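Local coordinates for protein periplasmic chaperone Spy (Escherichia coli, PDB 3OEO) that acts as an ATP-independent periplasmic chaperone, probably limiting aggregation of unfolded proteins and assisting their refolding as a cradle-shaped homodimer, at residues E60-A63 with M64-I68; L94-M97 with E98-K102; K39-I42 with R43-M46. All coordinates share one frame; numbering follows the deposited sequence.

Contact 1: E60-A63 with M64-I68; sequences ERRA and MHDII. With CD (cadmium ion), chain G.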
loop_
_atom_site.group_PDB
_atom_site.type_symbol
_atom_site.label_atom_id
_atom_site.label_comp_id
_atom_site.label_asym_id
_atom_site.label_seq_id
_atom_site.Cartn_x
_atom_site.Cartn_y
_atom_site.Cartn_z
ATOM N N GLU A 60 -13.699 -6.259 -5.696
ATOM C CA GLU A 60 -12.392 -6.191 -6.353
ATOM C C GLU A 60 -11.368 -7.094 -5.680
ATOM O O GLU A 60 -10.485 -7.641 -6.343
ATOM C CB GLU A 60 -11.885 -4.745 -6.416
ATOM C CG GLU A 60 -12.354 -3.957 -7.649
ATOM C CD GLU A 60 -13.752 -3.364 -7.510
ATOM O OE1 GLU A 60 -14.539 -3.838 -6.669
ATOM O OE2 GLU A 60 -14.067 -2.410 -8.249
ATOM N N ARG A 61 -11.490 -7.249 -4.363
ATOM C CA ARG A 61 -10.668 -8.205 -3.615
ATOM C C ARG A 61 -10.927 -9.657 -4.038
ATOM O O ARG A 61 -10.124 -10.547 -3.745
ATOM C CB ARG A 61 -10.843 -8.020 -2.103
ATOM C CG ARG A 61 -9.811 -7.082 -1.489
ATOM C CD ARG A 61 -10.047 -6.857 0.000
ATOM N NE ARG A 61 -8.887 -6.232 0.633
ATOM C CZ ARG A 61 -8.039 -6.858 1.444
ATOM N NH1 ARG A 61 -8.217 -8.140 1.748
ATOM N NH2 ARG A 61 -7.010 -6.197 1.962
ATOM N N ARG A 62 -12.052 -9.879 -4.720
ATOM C CA ARG A 62 -12.306 -11.125 -5.436
ATOM C C ARG A 62 -11.495 -11.131 -6.733
ATOM O O ARG A 62 -10.810 -12.104 -7.030
ATOM C CB ARG A 62 -13.802 -11.286 -5.741
ATOM C CG ARG A 62 -14.216 -12.683 -6.211
ATOM C CD ARG A 62 -15.611 -12.716 -6.850
ATOM N NE ARG A 62 -16.652 -12.150 -5.992
ATOM C CZ ARG A 62 -17.297 -11.010 -6.235
ATOM N NH1 ARG A 62 -17.034 -10.306 -7.329
ATOM N NH2 ARG A 62 -18.221 -10.578 -5.387
ATOM N N ALA A 63 -11.566 -10.035 -7.489
ATOM C CA ALA A 63 -10.845 -9.902 -8.759
ATOM C C ALA A 63 -9.362 -10.248 -8.636
ATOM O O ALA A 63 -8.876 -11.128 -9.351
ATOM C CB ALA A 63 -11.025 -8.506 -9.340
ATOM N N MET A 64 -8.652 -9.583 -7.722
ATOM C CA MET A 64 -7.236 -9.890 -7.491
ATOM C C MET A 64 -7.065 -11.393 -7.308
ATOM O O MET A 64 -6.194 -12.009 -7.921
ATOM C CB MET A 64 -6.679 -9.189 -6.246
ATOM C CG MET A 64 -7.211 -7.809 -5.930
ATOM S SD MET A 64 -7.193 -7.599 -4.133
ATOM C CE MET A 64 -7.326 -5.807 -4.022
ATOM N N HIS A 65 -7.903 -11.973 -6.453
ATOM C CA HIS A 65 -7.904 -13.414 -6.225
ATOM C C HIS A 65 -8.066 -14.140 -7.559
ATOM O O HIS A 65 -7.250 -14.989 -7.905
ATOM C CB HIS A 65 -9.014 -13.800 -5.245
ATOM C CG HIS A 65 -8.754 -15.068 -4.492
ATOM N ND1 HIS A 65 -9.497 -16.214 -4.684
ATOM C CD2 HIS A 65 -7.843 -15.367 -3.535
ATOM C CE1 HIS A 65 -9.052 -17.165 -3.882
ATOM N NE2 HIS A 65 -8.048 -16.676 -3.175
ATOM N N ASP A 66 -9.091 -13.758 -8.320
ATOM C CA ASP A 66 -9.412 -14.388 -9.605
ATOM C C ASP A 66 -8.230 -14.423 -10.589
ATOM O O ASP A 66 -7.992 -15.447 -11.240
ATOM C CB ASP A 66 -10.646 -13.724 -10.238
ATOM C CG ASP A 66 -11.889 -13.801 -9.336
ATOM O OD1 ASP A 66 -11.823 -14.474 -8.282
ATOM O OD2 ASP A 66 -12.937 -13.200 -9.685
ATOM N N ILE A 67 -7.486 -13.321 -10.681
ATOM C CA ILE A 67 -6.361 -13.234 -11.621
ATOM C C ILE A 67 -5.171 -14.088 -11.176
ATOM O O ILE A 67 -4.521 -14.736 -12.003
ATOM C CB ILE A 67 -5.891 -11.772 -11.847
ATOM C CG1 ILE A 67 -7.093 -10.840 -12.033
ATOM C CG2 ILE A 67 -4.970 -11.690 -13.063
ATOM C CD1 ILE A 67 -6.942 -9.480 -11.366
ATOM N N ILE A 68 -4.897 -14.082 -9.875
ATOM C CA ILE A 68 -3.792 -14.850 -9.296
ATOM C C ILE A 68 -4.114 -16.352 -9.229
ATOM O O ILE A 68 -3.257 -17.197 -9.471
ATOM C CB ILE A 68 -3.427 -14.292 -7.895
ATOM C CG1 ILE A 68 -2.833 -12.878 -8.040
ATOM C CG2 ILE A 68 -2.490 -15.248 -7.138
ATOM C CD1 ILE A 68 -2.963 -12.001 -6.813
HETATM CD CD CD G . -13.330 -16.447 -8.057
HETATM O O HOH W 1 -15.205 -16.285 -6.193
HETATM O O HOH W 2 -14.082 -18.550 -7.078
#
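The side chains of Arg62 and Asp66, one turn apart on helix 60-68, run side by side, with the guanidinium and carboxylate planes 29° apart but no salt bridge between them. Arg62 NE is 5.3 Å from Asp66 OD2; it is the aliphatic stem that touches the acid, Arg62 CG lying 3.6 Å from Asp66 OD1. The His65 ring leads away and meets the rings of Phe115 and Phe119 of the second subunit at shallow angles.

Three main-chain i to i+4 bonds hold this part of the helix: Met64 N to Glu60 O, Asp66 N to Arg62 O and Ile67 N to Ala63 O. Met64, bent at chi2 (149°), passes across Arg61: SD sits 3.6 Å from Arg61 CA, and Met64 CE 3.8 Å from Arg61 CG. Replacing Met64 by alanine removes SD and CE, which would probably leave a gap beside Arg61 and take a packing neighbour from Met85.

Asp66 OD1 binds a cadmium ion at 2.5 Å together with two waters, while Asp66 OD2 stays 3.7 Å from the metal. With the guanidinium farther off, cadmium probably does more than Arg62 to balance this carboxylate and would be expected to keep it ionised.

Contact 2: L94-M97 with E98-K102; sequences LAHM and ETQNK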
loop_
_atom_site.group_PDB
_atom_site.type_symbol
_atom_site.label_atom_id
_atom_site.label_comp_id
_atom_site.label_asym_id
_atom_site.label_seq_id
_atom_site.Cartn_x
_atom_site.Cartn_y
_atom_site.Cartn_z
ATOM N N LEU A 94 -4.188 10.803 -0.645
ATOM C CA LEU A 94 -4.617 12.174 -0.390
ATOM C C LEU A 94 -5.138 12.319 1.036
ATOM O O LEU A 94 -4.428 12.799 1.917
ATOM C CB LEU A 94 -5.690 12.580 -1.412
ATOM C CG LEU A 94 -6.015 14.044 -1.777
ATOM C CD1 LEU A 94 -7.198 14.603 -0.989
ATOM C CD2 LEU A 94 -4.808 14.962 -1.696
ATOM N N ALA A 95 -6.366 11.868 1.260
ATOM C CA ALA A 95 -7.033 11.944 2.562
ATOM C C ALA A 95 -6.144 11.642 3.764
ATOM O O ALA A 95 -6.244 12.313 4.794
ATOM C CB ALA A 95 -8.201 11.027 2.567
ATOM N N HIS A 96 -5.298 10.625 3.631
ATOM C CA HIS A 96 -4.355 10.245 4.679
ATOM C C HIS A 96 -3.412 11.407 4.991
ATOM O O HIS A 96 -3.164 11.722 6.149
ATOM C CB HIS A 96 -3.548 9.010 4.245
ATOM C CG HIS A 96 -3.245 8.053 5.361
ATOM N ND1 HIS A 96 -2.045 8.056 6.040
ATOM C CD2 HIS A 96 -3.985 7.058 5.908
ATOM C CE1 HIS A 96 -2.060 7.106 6.960
ATOM N NE2 HIS A 96 -3.225 6.487 6.901
ATOM N N MET A 97 -2.899 12.047 3.945
ATOM C CA MET A 97 -1.945 13.148 4.085
ATOM C C MET A 97 -2.562 14.347 4.810
ATOM O O MET A 97 -1.911 14.951 5.660
ATOM C CB MET A 97 -1.387 13.550 2.718
ATOM C CG MET A 97 -0.513 12.477 2.068
ATOM S SD MET A 97 -0.017 12.893 0.385
ATOM C CE MET A 97 1.390 11.810 0.163
ATOM N N GLU A 98 -3.821 14.659 4.492
ATOM C CA GLU A 98 -4.576 15.693 5.212
ATOM C C GLU A 98 -4.513 15.452 6.719
ATOM O O GLU A 98 -4.140 16.344 7.483
ATOM C CB GLU A 98 -6.054 15.730 4.790
ATOM C CG GLU A 98 -6.331 15.700 3.288
ATOM C CD GLU A 98 -7.768 16.073 2.937
ATOM O OE1 GLU A 98 -8.063 16.233 1.737
ATOM O OE2 GLU A 98 -8.608 16.203 3.856
ATOM N N THR A 99 -4.872 14.234 7.126
ATOM C CA THR A 99 -4.997 13.870 8.535
ATOM C C THR A 99 -3.653 13.879 9.264
ATOM O O THR A 99 -3.536 14.497 10.322
ATOM C CB THR A 99 -5.682 12.499 8.719
ATOM O OG1 THR A 99 -4.876 11.480 8.125
ATOM C CG2 THR A 99 -7.058 12.488 8.074
ATOM N N GLN A 100 -2.648 13.210 8.695
ATOM C CA GLN A 100 -1.298 13.205 9.267
ATOM C C GLN A 100 -0.628 14.586 9.285
ATOM O O GLN A 100 0.214 14.860 10.143
ATOM C CB GLN A 100 -0.409 12.138 8.615
ATOM C CG GLN A 100 -0.432 10.805 9.385
ATOM C CD GLN A 100 0.163 9.633 8.615
ATOM O OE1 GLN A 100 0.076 9.565 7.384
ATOM N NE2 GLN A 100 0.757 8.689 9.345
ATOM N N ASN A 101 -1.013 15.454 8.349
ATOM C CA ASN A 101 -0.669 16.865 8.455
ATOM C C ASN A 101 -1.357 17.490 9.675
ATOM O O ASN A 101 -0.704 18.111 10.515
ATOM C CB ASN A 101 -1.039 17.627 7.179
ATOM C CG ASN A 101 -0.254 18.929 7.017
ATOM O OD1 ASN A 101 -0.579 19.758 6.179
ATOM N ND2 ASN A 101 0.783 19.105 7.818
ATOM N N LYS A 102 -2.673 17.298 9.770
ATOM C CA LYS A 102 -3.479 17.853 10.855
ATOM C C LYS A 102 -2.968 17.485 12.255
ATOM O O LYS A 102 -2.987 18.324 13.158
ATOM C CB LYS A 102 -4.957 17.487 10.674
ATOM C CG LYS A 102 -5.663 18.310 9.581
ATOM C CD LYS A 102 -7.061 17.793 9.255
ATOM C CE LYS A 102 -7.705 18.643 8.162
ATOM N NZ LYS A 102 -9.086 18.227 7.776
#
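The carbonyl oxygen of His96 takes two hydrogen bonds, and they illustrate how a threonine can supplement the main-chain pattern of an alpha helix, here helix 87-104 of the cradle-shaped Spy dimer. Gln100 N gives the usual i to i+4 bond, 3.0 Å to His96 O and nearly straight. Thr99 OG1 adds a second, 2.6 Å from His96 O; with chi1 at 63° its hydroxyl folds back toward the preceding turn, a common way for a helical threonine to satisfy its own polar group.

A side-chain link spans the same i to i+4 step. His96 ND1 donates a weak, strongly bent bond (126°) to Gln100 OE1, which meets the imidazole at its edge, near the ring plane. Ring and amide planes are almost perpendicular, 86° apart, and the Gln100 chain runs extended beyond CG to bring the oxygen up to the ring.

Further round the helix, Asn101 N bonds to Met97 O at 2.9 Å, and its ND2 makes a weak hydrogen bond to Ser70 O of the second subunit. That subunit also packs Met64 against Met97, Ala78 against Leu94, and Phe73 against Glu98 and Asn101. Glu98, extended beyond CG, crosses the side chain of Leu94, and its OE1 lies 3.3 Å from the methyl Leu94 CD1.

Contact 3: K39-I42 with R43-M46; sequences KQQI and REIM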
loop_
_atom_site.group_PDB
_atom_site.type_symbol
_atom_site.label_atom_id
_atom_site.label_comp_id
_atom_site.label_asym_id
_atom_site.label_seq_id
_atom_site.Cartn_x
_atom_site.Cartn_y
_atom_site.Cartn_z
ATOM N N LYS A 39 -3.264 13.026 22.300
ATOM C CA LYS A 39 -3.746 11.683 21.917
ATOM C C LYS A 39 -5.235 11.624 21.561
ATOM O O LYS A 39 -5.631 10.915 20.632
ATOM C CB LYS A 39 -3.445 10.662 23.022
ATOM C CG LYS A 39 -2.068 10.020 22.948
ATOM C CD LYS A 39 -1.738 9.205 24.199
ATOM C CE LYS A 39 -1.083 10.057 25.281
ATOM N NZ LYS A 39 -0.457 9.220 26.340
ATOM N N GLN A 40 -6.047 12.369 22.306
ATOM C CA GLN A 40 -7.494 12.398 22.098
ATOM C C GLN A 40 -7.894 13.253 20.895
ATOM O O GLN A 40 -8.882 12.956 20.216
ATOM C CB GLN A 40 -8.218 12.858 23.372
ATOM C CG GLN A 40 -9.739 12.983 23.261
ATOM C CD GLN A 40 -10.414 11.759 22.656
ATOM O OE1 GLN A 40 -11.290 11.889 21.802
ATOM N NE2 GLN A 40 -10.009 10.568 23.094
ATOM N N GLN A 41 -7.135 14.312 20.634
ATOM C CA GLN A 41 -7.351 15.104 19.428
ATOM C C GLN A 41 -7.016 14.285 18.189
ATOM O O GLN A 41 -7.688 14.397 17.167
ATOM C CB GLN A 41 -6.559 16.410 19.471
ATOM C CG GLN A 41 -7.377 17.572 20.007
ATOM C CD GLN A 41 -6.524 18.722 20.486
ATOM O OE1 GLN A 41 -6.453 18.990 21.685
ATOM N NE2 GLN A 41 -5.872 19.412 19.553
ATOM N N ILE A 42 -5.991 13.445 18.306
ATOM C CA ILE A 42 -5.636 12.479 17.272
ATOM C C ILE A 42 -6.769 11.470 17.079
ATOM O O ILE A 42 -7.086 11.088 15.956
ATOM C CB ILE A 42 -4.323 11.750 17.624
ATOM C CG1 ILE A 42 -3.174 12.757 17.742
ATOM C CG2 ILE A 42 -3.998 10.673 16.589
ATOM C CD1 ILE A 42 -1.990 12.259 18.554
ATOM N N ARG A 43 -7.379 11.062 18.187
ATOM C CA ARG A 43 -8.514 10.141 18.187
ATOM C C ARG A 43 -9.671 10.624 17.301
ATOM O O ARG A 43 -10.358 9.810 16.681
ATOM C CB ARG A 43 -8.974 9.905 19.638
ATOM C CG ARG A 43 -10.243 9.072 19.849
ATOM C CD ARG A 43 -10.050 7.583 19.572
ATOM N NE ARG A 43 -8.848 7.019 20.188
ATOM C CZ ARG A 43 -8.749 5.769 20.637
ATOM N NH1 ARG A 43 -9.786 4.940 20.569
ATOM N NH2 ARG A 43 -7.610 5.350 21.171
ATOM N N GLU A 44 -9.874 11.939 17.233
ATOM C CA GLU A 44 -10.979 12.504 16.454
ATOM C C GLU A 44 -10.662 12.558 14.960
ATOM O O GLU A 44 -11.568 12.536 14.124
ATOM C CB GLU A 44 -11.384 13.890 16.986
ATOM C CG GLU A 44 -10.673 15.086 16.341
ATOM C CD GLU A 44 -10.673 16.328 17.219
ATOM O OE1 GLU A 44 -11.761 16.768 17.652
ATOM O OE2 GLU A 44 -9.575 16.872 17.469
ATOM N N ILE A 45 -9.371 12.623 14.641
ATOM C CA ILE A 45 -8.902 12.759 13.264
ATOM C C ILE A 45 -8.652 11.391 12.634
ATOM O O ILE A 45 -8.852 11.215 11.430
ATOM C CB ILE A 45 -7.610 13.614 13.186
ATOM C CG1 ILE A 45 -7.809 14.948 13.906
ATOM C CG2 ILE A 45 -7.206 13.865 11.732
ATOM C CD1 ILE A 45 -6.522 15.643 14.271
ATOM N N MET A 46 -8.208 10.433 13.443
ATOM C CA MET A 46 -8.010 9.063 12.974
ATOM C C MET A 46 -9.350 8.399 12.654
ATOM O O MET A 46 -9.457 7.628 11.697
ATOM C CB MET A 46 -7.210 8.243 13.988
ATOM C CG MET A 46 -5.719 8.536 13.991
ATOM S SD MET A 46 -4.974 8.302 12.365
ATOM C CE MET A 46 -3.230 8.514 12.733
#
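Ile42 and Met46 are joined by a backbone bond as well as an apolar contact, a useful example of how main-chain and side-chain contacts coincide at the i to i+4 spacing. Among the backbone bonds, Met46 N reaches Ile42 O at 2.8 Å with an N-H...O angle of 162°, and Arg43 N reaches Lys39 O at 3.0 Å. Between them the pattern is less regular. Glu44 N shares itself between two carbonyls, a weak bond to Gln40 O and a second of 3.3 Å to Gln41 O, the latter approached from well above the carbonyl plane. Ile45 N likewise makes a weak bond back to Ile42 O, which thereby receives two backbone donors.

One apolar contact follows the same spacing: Ile42 CG2 lies 3.8 Å from Met46 CG, the two side chains running side by side in the same direction. Ile45 instead sets its CG1 against a carbonyl, 3.3 Å from Gln41 O. Gln41 and Ile45 also pack on Ile106.

All of this belongs to helix 38-49, which begins at the glutamine closing a copy of the LTxxQ sequence that names the family. Leu34, the leucine of that copy, is touched by Lys39.

The remaining contacts involve polar side chains on a largely exposed surface, the polar end of one lying against the carbon stem of its partner. Gln40, bent at chi2 (50°), brings its amide across Arg43, and Gln40 NE2 stands 3.6 Å from Arg43 CG. Amide and guanidinium planes differ by 30°. The Arg43 chain turns at both chi2 and chi3, and its guanidinium leads away from the preceding turn. Gln41 and Glu44 run alongside each other, and Glu44 OE2 sits 3.4 Å from Gln41 CG.

Overall arrangement
Along the chain the order is contacts 3, 1, 2, but in space contacts 2 and 3 are neighbours: their centres are about 13 Å apart, and helices 38-49 and 87-104 pack through Thr99 CB and Ile45 CG2, 3.6 Å apart. Contact 1 lies across the centre of the chain from contact 3, about 34 Å between centres, and about 29 Å from contact 2. Across the dimer Met97 of contact 2 packs on Met64 of the second subunit, and Ile68 of contact 1 on that subunit's Gln100. Cadmium lies near all three: one ion is bound by Asp66, another is about 3 Å from the Arg62 side chain, and others about 5 Å from those of Gln100 and Lys39.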